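Local coordinates for DUF4595 domain-containing protein (Bacteroides vulgatus, PDB 3TZG) that is of unknown function but folds as a porin-like antiparallel beta barrel, at residues Y157-N162 and A199-I204. Numbering follows the deposited sequence.
Sequences YNYDNN and ALPNDI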
# COMPACT_ATOMS: atom_id res chain seq x y z
N TYR A 157 -4.27 10.89 9.73
CA TYR A 157 -2.88 11.27 9.40
C TYR A 157 -2.63 12.73 9.65
O TYR A 157 -3.40 13.59 9.21
CB TYR A 157 -2.54 10.95 7.93
CG TYR A 157 -2.60 9.48 7.61
CD1 TYR A 157 -1.53 8.64 7.89
CD2 TYR A 157 -3.77 8.90 7.13
CE1 TYR A 157 -1.61 7.27 7.68
CE2 TYR A 157 -3.86 7.53 6.91
CZ TYR A 157 -2.77 6.72 7.17
OH TYR A 157 -2.85 5.36 6.94
N ASN A 158 -1.50 13.02 10.28
CA ASN A 158 -1.08 14.39 10.59
C ASN A 158 0.16 14.78 9.74
O ASN A 158 1.09 13.99 9.62
CB ASN A 158 -0.79 14.52 12.08
CG ASN A 158 -0.42 15.92 12.47
OD1 ASN A 158 0.74 16.35 12.35
ND2 ASN A 158 -1.41 16.68 12.92
N TYR A 159 0.16 16.02 9.18
CA TYR A 159 1.19 16.60 8.31
C TYR A 159 1.71 17.97 8.84
O TYR A 159 2.20 18.80 8.05
CB TYR A 159 0.62 16.79 6.90
CG TYR A 159 0.15 15.50 6.26
CD1 TYR A 159 1.04 14.71 5.52
CD2 TYR A 159 -1.17 15.09 6.35
CE1 TYR A 159 0.62 13.52 4.93
CE2 TYR A 159 -1.60 13.89 5.78
CZ TYR A 159 -0.70 13.11 5.07
OH TYR A 159 -1.14 11.96 4.49
N ASP A 160 1.59 18.23 10.16
CA ASP A 160 1.95 19.53 10.74
C ASP A 160 3.44 19.82 10.62
O ASP A 160 3.80 20.98 10.53
CB ASP A 160 1.52 19.62 12.22
CG ASP A 160 0.00 19.55 12.42
OD1 ASP A 160 -0.75 19.81 11.44
OD2 ASP A 160 -0.43 19.22 13.56
N ASN A 161 4.29 18.78 10.57
CA ASN A 161 5.74 18.95 10.45
C ASN A 161 6.12 19.32 9.00
O ASN A 161 7.25 19.76 8.78
CB ASN A 161 6.50 17.68 10.90
CG ASN A 161 6.45 17.37 12.39
OD1 ASN A 161 5.93 18.15 13.20
ND2 ASN A 161 7.05 16.23 12.79
N ASN A 162 5.18 19.19 8.05
CA ASN A 162 5.30 19.50 6.61
C ASN A 162 6.56 18.86 6.01
O ASN A 162 7.44 19.54 5.48
CB ASN A 162 5.28 21.01 6.34
CG ASN A 162 3.89 21.58 6.22
OD1 ASN A 162 3.08 21.55 7.16
ND2 ASN A 162 3.59 22.13 5.05
N ALA A 199 3.67 14.69 -0.09
CA ALA A 199 3.61 14.79 1.38
C ALA A 199 3.83 13.45 2.08
O ALA A 199 3.43 12.43 1.54
CB ALA A 199 2.26 15.35 1.79
N LEU A 200 4.40 13.48 3.30
CA LEU A 200 4.59 12.30 4.17
C LEU A 200 4.02 12.58 5.56
O LEU A 200 4.33 13.63 6.12
CB LEU A 200 6.06 11.88 4.28
CG LEU A 200 6.68 11.21 3.05
CD1 LEU A 200 8.20 11.07 3.20
CD2 LEU A 200 5.98 9.91 2.73
N PRO A 201 3.18 11.67 6.15
CA PRO A 201 2.64 11.96 7.47
C PRO A 201 3.70 11.83 8.56
O PRO A 201 4.52 10.91 8.53
CB PRO A 201 1.54 10.90 7.63
CG PRO A 201 2.03 9.75 6.83
CD PRO A 201 2.71 10.36 5.65
N ASN A 202 3.72 12.77 9.52
CA ASN A 202 4.67 12.70 10.64
C ASN A 202 4.12 11.84 11.77
O ASN A 202 4.89 11.21 12.48
CB ASN A 202 5.03 14.09 11.14
CG ASN A 202 3.90 15.03 11.37
OD1 ASN A 202 3.47 15.75 10.48
ND2 ASN A 202 3.52 15.16 12.60
N ASP A 203 2.79 11.76 11.91
CA ASP A 203 2.13 10.97 12.96
C ASP A 203 0.86 10.29 12.42
O ASP A 203 0.21 10.80 11.50
CB ASP A 203 1.81 11.85 14.17
CG ASP A 203 3.08 12.31 14.89
OD1 ASP A 203 3.71 11.48 15.60
OD2 ASP A 203 3.49 13.48 14.69
N ILE A 204 0.56 9.10 12.96
CA ILE A 204 -0.60 8.28 12.58
C ILE A 204 -1.31 7.79 13.85
O ILE A 204 -0.63 7.35 14.80
CB ILE A 204 -0.20 7.06 11.68
CG1 ILE A 204 0.81 7.46 10.58
CG2 ILE A 204 -1.47 6.34 11.13
CD1 ILE A 204 1.59 6.42 10.04
O HOH W 1 5.82 14.91 15.60
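Strand 150-158 ends here against the start of strand 199-208, between strands that 136-145 and 213-224 continue. Two antiparallel pairs join them: Tyr157 with Ile204, non-hydrogen-bonded, and Asn158 with Asp203, hydrogen-bonded. Asn158 N gives a nearly straight bond to Asp203 O (3.1 Å). In return Asn202 N, one residue short of that pair, reaches Asn158 O at 2.9 Å, close to the C=O axis.

The packed side is apolar. Pro201 touches two tyrosine rings, lying alongside each. Its CB lies 3.8 Å from Tyr157 CD1, and its CD meets Tyr159 CE1. Ile204 CG2 lies 3.6 Å from Tyr157 CE1. Both hydroxyls bond outside the contact, Tyr157 OH to Asp177 N and Tyr159 OH to Leu136 O.

The other side is polar, bonded around buried Asn202 and open to solvent at Asp160, Asn161 and a water. Asn158 CG is anti to the backbone N, so OD1 accepts from Asp160 N in an Asx turn and, on a lone pair, from Asn202 ND2 (3.0 Å). Asn202 takes the crowded chi1 of 47°. This puts OD1 under the type I turn, where Asn161 N meets it from above the carbonyl plane. The Asn161 amide stacks on that of Asn202, and the water joins Asn161 ND2, weakly, to Asp203 OD2.

An alanine at Asn202 would probably loosen the turn, since both side-chain bonds to 157-162 would go. ND2 also binds Asp203 OD2, so the acidic neighbour probably polarises this amide as it ties strand end to turn.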